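Local structure of alcohol dehydrogenase superfamily protein (Novosphingobium aromaticivorans, 3GAZ) at residues A[68-73]-A[92-97]; A[96-101]-A[271-276]; A[112-117]-A[277-282]. The protein probably acts as an NADP-dependent oxidoreductase of the medium-chain dehydrogenase/reductase type, pairing a GroES-like domain with a Rossmann-type nucleotide-binding domain. All coordinates share one frame; numbering follows the deposited sequence.

Contact 1 (A[68-73]-A[92-97]); sequences GMDLAG and FGLTGG
Leu71 and Gly93 form the hydrogen-bonded pair of an antiparallel beta hairpin, strands 70-78 and 90-94 of the GroES-like domain. The N-H of Leu71 reaches Gly93 O at 3.0 Å, and Gly93 N returns a bond to Leu71 O at 3.1 Å. Two residues further along each segment, Thr95 N meets Met69 O at 3.0 Å, so the pairing runs just past the strand end. Weaker CA-H...O contacts run alongside, among them Met69 CA to Gly96 O at 3.1 Å. A water joins Gly68 N to Gly97 O.

Side-chain contacts come next. With Asp70 and Ala72 on one face lie Phe92 and Leu94, whose CD1 packs on Met69 CB at 3.7 Å. On the other face Leu71 CG lies between its own backbone N and carbonyl carbon (chi1 64°). Leu71 meets Thr95 just past the strand, its CD2 3.5 Å from Thr95 OG1 and also near CG2, the side chains crossing at about a right angle. Gly97 has no room for a CB, which would run into Gly68 O and Met69 CG.

Asp70 OD1 takes its hydrogen bond from Leu133 N, at helix 132-145. The chemistry implies a buried join held by three direct main-chain hydrogen bonds and one water bridge, to which the side chains add mostly apolar contact.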
ATOM      1  N   GLY A  68       0.545 -13.374   0.738  1.00 13.04           N
ATOM      2  CA  GLY A  68      -0.114 -14.125   1.796  1.00 11.79           C
ATOM      3  C   GLY A  68      -0.845 -13.129   2.675  1.00 11.43           C
ATOM      4  O   GLY A  68      -0.237 -12.173   3.147  1.00 11.59           O
HETATM    5  N   MSE A  69      -2.135 -13.351   2.912  1.00 10.72           N
HETATM    6  CA  MSE A  69      -2.932 -12.416   3.700  1.00 11.72           C
HETATM    7  C   MSE A  69      -3.313 -12.875   5.111  1.00 10.35           C
HETATM    8  O   MSE A  69      -3.439 -12.049   6.022  1.00 10.54           O
HETATM    9  CB  MSE A  69      -4.209 -12.067   2.917  1.00 10.86           C
HETATM   10  CG  MSE A  69      -3.957 -11.642   1.472  1.00 14.58           C
HETATM   11 SE   MSE A  69      -5.491 -11.437   0.497  1.00  9.73          SE
HETATM   12  CE  MSE A  69      -5.617 -12.928  -0.226  1.00 15.10           C
ATOM     13  N   ASP A  70      -3.511 -14.180   5.283  1.00 12.16           N
ATOM     14  CA  ASP A  70      -3.906 -14.749   6.576  1.00 10.42           C
ATOM     15  C   ASP A  70      -2.746 -15.371   7.352  1.00 12.34           C
ATOM     16  O   ASP A  70      -1.815 -15.926   6.763  1.00  9.51           O
ATOM     17  CB  ASP A  70      -4.958 -15.850   6.390  1.00 10.62           C
ATOM     18  CG  ASP A  70      -6.291 -15.332   5.868  1.00 13.46           C
ATOM     19  OD1 ASP A  70      -6.752 -14.270   6.342  1.00 10.64           O
ATOM     20  OD2 ASP A  70      -6.893 -16.010   4.999  1.00 11.60           O
ATOM     21  N   LEU A  71      -2.816 -15.293   8.678  1.00 10.74           N
ATOM     22  CA  LEU A  71      -1.788 -15.903   9.502  1.00 12.33           C
ATOM     23  C   LEU A  71      -2.321 -16.447  10.815  1.00 12.71           C
ATOM     24  O   LEU A  71      -3.447 -16.155  11.228  1.00 11.12           O
ATOM     25  CB  LEU A  71      -0.649 -14.916   9.790  1.00 12.17           C
ATOM     26  CG  LEU A  71      -0.884 -13.637  10.605  1.00 12.52           C
ATOM     27  CD1 LEU A  71      -1.259 -13.965  12.048  1.00 14.81           C
ATOM     28  CD2 LEU A  71       0.400 -12.809  10.581  1.00 12.10           C
ATOM     29  N   ALA A  72      -1.490 -17.268  11.446  1.00 11.56           N
ATOM     30  CA  ALA A  72      -1.778 -17.856  12.745  1.00 12.04           C
ATOM     31  C   ALA A  72      -0.392 -18.072  13.333  1.00 13.76           C
ATOM     32  O   ALA A  72       0.484 -18.638  12.675  1.00 12.82           O
ATOM     33  CB  ALA A  72      -2.504 -19.185  12.591  1.00 13.04           C
ATOM     34  N   GLY A  73      -0.175 -17.605  14.554  1.00 14.01           N
ATOM     35  CA  GLY A  73       1.134 -17.778  15.155  1.00 13.36           C
ATOM     36  C   GLY A  73       1.168 -17.410  16.622  1.00 13.75           C
ATOM     37  O   GLY A  73       0.166 -17.523  17.327  1.00 16.31           O
ATOM     38  N   PHE A  92      -4.317 -15.113  15.576  1.00 12.35           N
ATOM     39  CA  PHE A  92      -4.588 -15.332  14.158  1.00 11.38           C
ATOM     40  C   PHE A  92      -5.287 -14.094  13.605  1.00 12.35           C
ATOM     41  O   PHE A  92      -5.855 -13.309  14.369  1.00 12.19           O
ATOM     42  CB  PHE A  92      -5.427 -16.610  13.932  1.00 11.93           C
ATOM     43  CG  PHE A  92      -6.911 -16.467  14.218  1.00 13.10           C
ATOM     44  CD1 PHE A  92      -7.371 -15.935  15.420  1.00 15.12           C
ATOM     45  CD2 PHE A  92      -7.847 -16.937  13.293  1.00 14.00           C
ATOM     46  CE1 PHE A  92      -8.746 -15.875  15.702  1.00 16.24           C
ATOM     47  CE2 PHE A  92      -9.220 -16.883  13.561  1.00 15.38           C
ATOM     48  CZ  PHE A  92      -9.670 -16.350  14.774  1.00 16.81           C
ATOM     49  N   GLY A  93      -5.215 -13.897  12.291  1.00 10.83           N
ATOM     50  CA  GLY A  93      -5.871 -12.743  11.705  1.00 12.25           C
ATOM     51  C   GLY A  93      -5.549 -12.460  10.252  1.00 12.24           C
ATOM     52  O   GLY A  93      -4.682 -13.096   9.658  1.00 11.68           O
ATOM     53  N   LEU A  94      -6.285 -11.507   9.685  1.00 12.51           N
ATOM     54  CA  LEU A  94      -6.104 -11.054   8.309  1.00 11.86           C
ATOM     55  C   LEU A  94      -5.218  -9.839   8.514  1.00 12.85           C
ATOM     56  O   LEU A  94      -5.678  -8.811   9.008  1.00 12.07           O
ATOM     57  CB  LEU A  94      -7.451 -10.647   7.706  1.00 11.82           C
ATOM     58  CG  LEU A  94      -7.428  -9.896   6.370  1.00 10.32           C
ATOM     59  CD1 LEU A  94      -6.513 -10.616   5.386  1.00 12.10           C
ATOM     60  CD2 LEU A  94      -8.855  -9.796   5.827  1.00 10.70           C
ATOM     61  N   THR A  95      -3.950  -9.956   8.128  1.00 11.24           N
ATOM     62  CA  THR A  95      -3.000  -8.889   8.397  1.00 11.91           C
ATOM     63  C   THR A  95      -2.269  -8.164   7.271  1.00 12.89           C
ATOM     64  O   THR A  95      -1.789  -7.052   7.478  1.00 12.32           O
ATOM     65  CB  THR A  95      -1.942  -9.415   9.350  1.00 11.38           C
ATOM     66  OG1 THR A  95      -1.143 -10.387   8.656  1.00 12.13           O
ATOM     67  CG2 THR A  95      -2.614 -10.107  10.561  1.00  8.99           C
ATOM     68  N   GLY A  96      -2.145  -8.773   6.096  1.00 12.02           N
ATOM     69  CA  GLY A  96      -1.431  -8.083   5.035  1.00 11.82           C
ATOM     70  C   GLY A  96      -1.547  -8.757   3.685  1.00 12.76           C
ATOM     71  O   GLY A  96      -2.574  -9.356   3.374  1.00 11.58           O
ATOM     72  N   GLY A  97      -0.493  -8.655   2.882  1.00 10.98           N
ATOM     73  CA  GLY A  97      -0.516  -9.273   1.569  1.00 12.95           C
ATOM     74  C   GLY A  97      -1.125  -8.368   0.515  1.00 11.32           C
ATOM     75  O   GLY A  97      -1.111  -8.691  -0.675  1.00 13.20           O
TER
HETATM   76  O   HOH W   1      -1.063 -11.619  -0.918  1.00 15.38           O

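Contact 2 (A[96-101]-A[271-276]); sequences GGVGGL and TLLANE
Leu272, near the end of helix 270-274, packs against a type I' beta turn that runs from Val98 to Leu101 in the loop after strand 90-94. The turn is closed by Leu101 N bonding to Val98 O at 2.9 Å, and Gly97 N also bonds to Leu101 O. Gly99 and Gly100, its central residues, both have positive phi.

Leu272 reaches both ends of this turn. Its CD1 meets Val98 CG2 at 3.9 Å, while its CB is 4.0 Å from Leu101 CD1. Both partners cross the Leu272 side chain at about a right angle. CG of Leu272 stands anti to the carbonyl carbon (chi1 -64°), and CD1, extended from CA at chi2 -179°, comes within 4.3 Å of Gly96 N. Beyond the turn, Leu272 also touches Leu115 and Phe281.

Leu273 works through one methyl, CD2, which sits over the backbone of the turn and is 4.3 Å from Val98 CG2. A side chain on Gly99 would collide with this methyl, so the missing CB lets the helix end come close. Gln61 bonds to Gly100 N and Leu101 O of the turn, and Asn275 packs on Pro325 of the second subunit. At the tightest point of the apolar contact, Leu273 CD2 lies 3.4 Å from Gly99 CA.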
ATOM      1  N   GLY A  96      -2.145  -8.773   6.096  1.00 12.02           N
ATOM      2  CA  GLY A  96      -1.431  -8.083   5.035  1.00 11.82           C
ATOM      3  C   GLY A  96      -1.547  -8.757   3.685  1.00 12.76           C
ATOM      4  O   GLY A  96      -2.574  -9.356   3.374  1.00 11.58           O
ATOM      5  N   GLY A  97      -0.493  -8.655   2.882  1.00 10.98           N
ATOM      6  CA  GLY A  97      -0.516  -9.273   1.569  1.00 12.95           C
ATOM      7  C   GLY A  97      -1.125  -8.368   0.515  1.00 11.32           C
ATOM      8  O   GLY A  97      -1.111  -8.691  -0.675  1.00 13.20           O
ATOM      9  N   VAL A  98      -1.657  -7.233   0.955  1.00 11.96           N
ATOM     10  CA  VAL A  98      -2.271  -6.257   0.055  1.00 12.18           C
ATOM     11  C   VAL A  98      -1.918  -4.827   0.472  1.00 13.74           C
ATOM     12  O   VAL A  98      -1.451  -4.590   1.587  1.00 15.48           O
ATOM     13  CB  VAL A  98      -3.805  -6.376   0.054  1.00 13.30           C
ATOM     14  CG1 VAL A  98      -4.226  -7.771  -0.384  1.00 11.36           C
ATOM     15  CG2 VAL A  98      -4.349  -6.057   1.448  1.00 13.47           C
ATOM     16  N   GLY A  99      -2.146  -3.878  -0.433  1.00 13.95           N
ATOM     17  CA  GLY A  99      -1.880  -2.479  -0.147  1.00 13.38           C
ATOM     18  C   GLY A  99      -0.477  -2.142   0.323  1.00 14.76           C
ATOM     19  O   GLY A  99      -0.282  -1.155   1.036  1.00 12.37           O
ATOM     20  N   GLY A 100       0.502  -2.950  -0.076  1.00 12.34           N
ATOM     21  CA  GLY A 100       1.873  -2.695   0.328  1.00 13.22           C
ATOM     22  C   GLY A 100       2.255  -3.299   1.672  1.00 14.33           C
ATOM     23  O   GLY A 100       3.410  -3.206   2.095  1.00 14.40           O
ATOM     24  N   LEU A 101       1.292  -3.912   2.351  1.00 13.12           N
ATOM     25  CA  LEU A 101       1.550  -4.535   3.646  1.00 12.51           C
ATOM     26  C   LEU A 101       2.304  -5.847   3.439  1.00 14.06           C
ATOM     27  O   LEU A 101       1.989  -6.606   2.516  1.00 14.71           O
ATOM     28  CB  LEU A 101       0.228  -4.816   4.371  1.00 12.17           C
ATOM     29  CG  LEU A 101      -0.567  -3.600   4.863  1.00 12.40           C
ATOM     30  CD1 LEU A 101      -1.980  -4.019   5.213  1.00 13.01           C
ATOM     31  CD2 LEU A 101       0.127  -2.985   6.077  1.00 11.21           C
ATOM     32  N   THR A 271     -10.573  -2.080   4.321  1.00 15.58           N
ATOM     33  CA  THR A 271     -10.048  -1.829   5.657  1.00 17.14           C
ATOM     34  C   THR A 271      -8.532  -1.784   5.694  1.00 16.81           C
ATOM     35  O   THR A 271      -7.942  -0.917   6.335  1.00 15.40           O
ATOM     36  CB  THR A 271     -10.519  -2.900   6.626  1.00 17.28           C
ATOM     37  OG1 THR A 271     -11.928  -2.757   6.804  1.00 16.42           O
ATOM     38  CG2 THR A 271      -9.794  -2.785   7.965  1.00 18.18           C
ATOM     39  N   LEU A 272      -7.904  -2.735   5.012  1.00 15.53           N
ATOM     40  CA  LEU A 272      -6.447  -2.795   4.974  1.00 16.25           C
ATOM     41  C   LEU A 272      -5.824  -1.818   3.990  1.00 16.75           C
ATOM     42  O   LEU A 272      -4.714  -1.352   4.197  1.00 17.20           O
ATOM     43  CB  LEU A 272      -5.979  -4.211   4.625  1.00 17.26           C
ATOM     44  CG  LEU A 272      -6.293  -5.364   5.597  1.00 18.51           C
ATOM     45  CD1 LEU A 272      -5.731  -6.670   5.085  1.00 17.53           C
ATOM     46  CD2 LEU A 272      -5.667  -5.064   6.928  1.00 20.02           C
ATOM     47  N   LEU A 273      -6.538  -1.511   2.916  1.00 15.42           N
ATOM     48  CA  LEU A 273      -6.011  -0.602   1.890  1.00 17.19           C
ATOM     49  C   LEU A 273      -6.084   0.860   2.293  1.00 16.70           C
ATOM     50  O   LEU A 273      -5.257   1.668   1.887  1.00 16.97           O
ATOM     51  CB  LEU A 273      -6.776  -0.797   0.574  1.00 18.98           C
ATOM     52  CG  LEU A 273      -6.643  -2.189  -0.071  1.00 21.23           C
ATOM     53  CD1 LEU A 273      -7.606  -2.308  -1.224  1.00 21.31           C
ATOM     54  CD2 LEU A 273      -5.237  -2.389  -0.569  1.00 18.70           C
ATOM     55  N   ALA A 274      -7.096   1.185   3.088  1.00 16.69           N
ATOM     56  CA  ALA A 274      -7.328   2.559   3.528  1.00 18.90           C
ATOM     57  C   ALA A 274      -7.088   2.808   5.011  1.00 19.43           C
ATOM     58  O   ALA A 274      -7.108   3.950   5.457  1.00 20.20           O
ATOM     59  CB  ALA A 274      -8.754   2.981   3.172  1.00 19.81           C
ATOM     60  N   ASN A 275      -6.868   1.745   5.774  1.00 19.91           N
ATOM     61  CA  ASN A 275      -6.634   1.864   7.210  1.00 20.20           C
ATOM     62  C   ASN A 275      -7.805   2.465   7.982  1.00 22.33           C
ATOM     63  O   ASN A 275      -7.631   3.408   8.755  1.00 22.02           O
ATOM     64  CB  ASN A 275      -5.365   2.682   7.487  1.00 19.89           C
ATOM     65  CG  ASN A 275      -4.100   1.887   7.247  1.00 20.27           C
ATOM     66  OD1 ASN A 275      -3.886   0.847   7.869  1.00 19.34           O
ATOM     67  ND2 ASN A 275      -3.254   2.370   6.337  1.00 20.61           N
ATOM     68  N   GLU A 276      -9.004   1.944   7.750  1.00 22.35           N
ATOM     69  CA  GLU A 276     -10.169   2.431   8.478  1.00 24.73           C
ATOM     70  C   GLU A 276     -11.004   1.244   8.940  1.00 23.35           C
ATOM     71  O   GLU A 276     -11.207   0.284   8.192  1.00 23.14           O
ATOM     72  CB  GLU A 276     -11.017   3.387   7.622  1.00 28.44           C
ATOM     73  CG  GLU A 276     -11.839   2.744   6.532  1.00 33.39           C
ATOM     74  CD  GLU A 276     -12.806   3.733   5.887  1.00 38.39           C
ATOM     75  OE1 GLU A 276     -12.336   4.727   5.282  1.00 38.07           O
ATOM     76  OE2 GLU A 276     -14.037   3.519   5.987  1.00 38.75           O
TER

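Contact 3 (A[112-117]-A[277-282]); sequences DARLLA and GLAHFG
Arg114 and Leu115, in the 3-10 segment 113-115, lie against the first turns of helix 278-293, with the CA atoms of Leu115 and Gly282 4.8 Å apart. Gly282 N gives a weak, bent hydrogen bond to Arg114 O (3.2 Å, 127° at the hydrogen), and a water lies within bonding distance of both Arg114 O and Ala279 O. Gly282 has no CB to collide with Arg114 O or Leu116 O.

Leu278 packs over one face of the Arg114 guanidinium: its CB stands above the centre of the group, and Leu278 CD2 is 3.6 Å from Arg114 NH2. Asp112 meets the same group at its edge. Arg114 NE bonds to Asp112 OD1 at 3.0 Å and Arg114 NH2 to Asp112 OD2 at 2.8 Å, a side-on salt bridge. Both oxygens lie close to the guanidinium plane, while the nitrogens approach on the syn side, 23-24° out of the carboxylate plane. Asp112 OD1 also accepts the backbone N-H of Arg114 through its anti lone pair, making an Asx turn. CG of Asp112 stands anti to the backbone N (chi1 -176°), beside the carbonyl carbon. An alanine at Asp112 would probably leave the guanidinium without this carboxylate and freer to turn away from Leu278, and the N-H of Arg114 without this acceptor.

Leu115 CD2 fits between Leu278 CG (3.8 Å) and Phe281 CD2 (3.6 Å), its side chain lying beside that of Phe281. Arg114 packs on Asp323 of the second subunit. Helix 278-293 thus starts against the bend between strands 108-112 and 116-118, where Leu116 packs on strand 34-39 and Ala117 pairs with Phe92 of strand 90-94.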
ATOM      1  N   ASP A 112      -0.535  -4.610  13.428  1.00 18.13           N
ATOM      2  CA  ASP A 112      -1.328  -3.717  14.266  1.00 18.23           C
ATOM      3  C   ASP A 112      -2.201  -4.624  15.128  1.00 17.30           C
ATOM      4  O   ASP A 112      -2.961  -5.441  14.601  1.00 16.27           O
ATOM      5  CB  ASP A 112      -2.209  -2.821  13.390  1.00 18.70           C
ATOM      6  CG  ASP A 112      -2.987  -1.792  14.193  1.00 21.73           C
ATOM      7  OD1 ASP A 112      -3.712  -2.175  15.138  1.00 19.19           O
ATOM      8  OD2 ASP A 112      -2.878  -0.589  13.869  1.00 23.42           O
ATOM      9  N   ALA A 113      -2.090  -4.473  16.446  1.00 16.11           N
ATOM     10  CA  ALA A 113      -2.831  -5.297  17.396  1.00 18.34           C
ATOM     11  C   ALA A 113      -4.327  -5.409  17.110  1.00 17.15           C
ATOM     12  O   ALA A 113      -4.933  -6.450  17.356  1.00 18.27           O
ATOM     13  CB  ALA A 113      -2.612  -4.771  18.819  1.00 18.52           C
ATOM     14  N   ARG A 114      -4.914  -4.343  16.583  1.00 18.73           N
ATOM     15  CA  ARG A 114      -6.345  -4.321  16.284  1.00 19.26           C
ATOM     16  C   ARG A 114      -6.797  -5.363  15.263  1.00 18.35           C
ATOM     17  O   ARG A 114      -7.969  -5.748  15.239  1.00 17.88           O
ATOM     18  CB  ARG A 114      -6.745  -2.930  15.801  1.00 19.71           C
ATOM     19  CG  ARG A 114      -6.631  -1.853  16.873  1.00 21.75           C
ATOM     20  CD  ARG A 114      -6.907  -0.480  16.293  1.00 21.65           C
ATOM     21  NE  ARG A 114      -5.811  -0.022  15.445  1.00 23.69           N
ATOM     22  CZ  ARG A 114      -5.798   1.143  14.807  1.00 23.35           C
ATOM     23  NH1 ARG A 114      -6.827   1.974  14.914  1.00 24.35           N
ATOM     24  NH2 ARG A 114      -4.747   1.485  14.072  1.00 23.45           N
ATOM     25  N   LEU A 115      -5.870  -5.811  14.422  1.00 16.87           N
ATOM     26  CA  LEU A 115      -6.173  -6.801  13.395  1.00 17.07           C
ATOM     27  C   LEU A 115      -6.135  -8.233  13.929  1.00 19.28           C
ATOM     28  O   LEU A 115      -6.598  -9.164  13.265  1.00 19.68           O
ATOM     29  CB  LEU A 115      -5.169  -6.683  12.247  1.00 16.77           C
ATOM     30  CG  LEU A 115      -5.168  -5.395  11.419  1.00 18.31           C
ATOM     31  CD1 LEU A 115      -4.016  -5.430  10.415  1.00 15.53           C
ATOM     32  CD2 LEU A 115      -6.500  -5.245  10.705  1.00 13.20           C
ATOM     33  N   LEU A 116      -5.588  -8.400  15.128  1.00 18.69           N
ATOM     34  CA  LEU A 116      -5.452  -9.718  15.733  1.00 16.83           C
ATOM     35  C   LEU A 116      -6.481 -10.096  16.786  1.00 16.51           C
ATOM     36  O   LEU A 116      -7.112  -9.242  17.406  1.00 13.46           O
ATOM     37  CB  LEU A 116      -4.060  -9.852  16.352  1.00 17.71           C
ATOM     38  CG  LEU A 116      -2.883  -9.832  15.377  1.00 17.85           C
ATOM     39  CD1 LEU A 116      -1.588  -9.710  16.152  1.00 15.48           C
ATOM     40  CD2 LEU A 116      -2.903 -11.097  14.526  1.00 15.91           C
ATOM     41  N   ALA A 117      -6.620 -11.404  16.978  1.00 16.16           N
ATOM     42  CA  ALA A 117      -7.522 -11.974  17.968  1.00 16.46           C
ATOM     43  C   ALA A 117      -6.866 -13.267  18.437  1.00 17.07           C
ATOM     44  O   ALA A 117      -6.170 -13.933  17.661  1.00 15.85           O
ATOM     45  CB  ALA A 117      -8.881 -12.268  17.349  1.00 18.08           C
ATOM     46  N   GLY A 277     -11.468   1.309  10.185  1.00 22.52           N
ATOM     47  CA  GLY A 277     -12.264   0.230  10.738  1.00 21.87           C
ATOM     48  C   GLY A 277     -11.411  -0.975  11.094  1.00 20.98           C
ATOM     49  O   GLY A 277     -11.908  -2.100  11.136  1.00 21.14           O
ATOM     50  N   LEU A 278     -10.127  -0.739  11.352  1.00 19.33           N
ATOM     51  CA  LEU A 278      -9.199  -1.814  11.700  1.00 19.40           C
ATOM     52  C   LEU A 278      -9.661  -2.629  12.900  1.00 18.78           C
ATOM     53  O   LEU A 278      -9.505  -3.847  12.925  1.00 17.35           O
ATOM     54  CB  LEU A 278      -7.807  -1.246  11.990  1.00 20.12           C
ATOM     55  CG  LEU A 278      -6.739  -1.439  10.910  1.00 24.43           C
ATOM     56  CD1 LEU A 278      -7.228  -0.873   9.585  1.00 23.92           C
ATOM     57  CD2 LEU A 278      -5.446  -0.759  11.347  1.00 22.16           C
ATOM     58  N   ALA A 279     -10.220  -1.950  13.896  1.00 18.44           N
ATOM     59  CA  ALA A 279     -10.692  -2.619  15.104  1.00 18.70           C
ATOM     60  C   ALA A 279     -11.801  -3.633  14.830  1.00 17.86           C
ATOM     61  O   ALA A 279     -11.920  -4.638  15.532  1.00 19.47           O
ATOM     62  CB  ALA A 279     -11.171  -1.585  16.115  1.00 19.30           C
ATOM     63  N   HIS A 280     -12.615  -3.363  13.816  1.00 18.34           N
ATOM     64  CA  HIS A 280     -13.718  -4.255  13.465  1.00 18.01           C
ATOM     65  C   HIS A 280     -13.201  -5.645  13.078  1.00 18.96           C
ATOM     66  O   HIS A 280     -13.892  -6.647  13.266  1.00 19.62           O
ATOM     67  CB  HIS A 280     -14.525  -3.648  12.311  1.00 18.38           C
ATOM     68  CG  HIS A 280     -15.790  -4.383  11.996  1.00 19.89           C
ATOM     69  ND1 HIS A 280     -16.706  -4.737  12.963  1.00 20.08           N
ATOM     70  CD2 HIS A 280     -16.310  -4.799  10.815  1.00 18.92           C
ATOM     71  CE1 HIS A 280     -17.735  -5.339  12.393  1.00 20.51           C
ATOM     72  NE2 HIS A 280     -17.519  -5.389  11.091  1.00 21.48           N
ATOM     73  N   PHE A 281     -11.987  -5.705  12.534  1.00 16.88           N
ATOM     74  CA  PHE A 281     -11.409  -6.984  12.127  1.00 16.93           C
ATOM     75  C   PHE A 281     -11.193  -7.914  13.312  1.00 16.99           C
ATOM     76  O   PHE A 281     -11.682  -9.044  13.310  1.00 17.64           O
ATOM     77  CB  PHE A 281     -10.091  -6.760  11.384  1.00 14.73           C
ATOM     78  CG  PHE A 281     -10.254  -6.624   9.895  1.00 14.91           C
ATOM     79  CD1 PHE A 281     -11.456  -6.180   9.350  1.00 12.42           C
ATOM     80  CD2 PHE A 281      -9.211  -6.952   9.037  1.00 12.85           C
ATOM     81  CE1 PHE A 281     -11.617  -6.067   7.968  1.00 14.39           C
ATOM     82  CE2 PHE A 281      -9.359  -6.842   7.660  1.00 14.86           C
ATOM     83  CZ  PHE A 281     -10.569  -6.398   7.122  1.00 13.08           C
ATOM     84  N   GLY A 282     -10.459  -7.443  14.315  1.00 16.87           N
ATOM     85  CA  GLY A 282     -10.220  -8.261  15.492  1.00 17.29           C
ATOM     86  C   GLY A 282     -11.532  -8.627  16.163  1.00 17.48           C
ATOM     87  O   GLY A 282     -11.683  -9.715  16.722  1.00 17.06           O
TER
HETATM   88  O   HOH W   2      -9.926  -5.155  17.277  1.00 23.21           O

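The three contacts cluster together, their centres 11 to 12 Å apart. Contact 1 closes before contact 3 opens, and contacts 1 and 2 share Gly96 and Gly97, so the chain leaves the hairpin straight into the turn. Contacts 2 and 3 alternate along the chain, in the order 96-101, 112-117, 271-276, 277-282. Contacts 1 and 3 reach the same sheet, in which strands 90-94 and 116-118 are neighbours. Contacts 2 and 3 use the consecutive helices 270-274 and 278-293, which come after the Rossmann-type sheet in sequence. Leu94 touches both Leu272 and Phe281, bringing all three together. Sequence-distant helices thereby pack onto the GroES-like part of the fold.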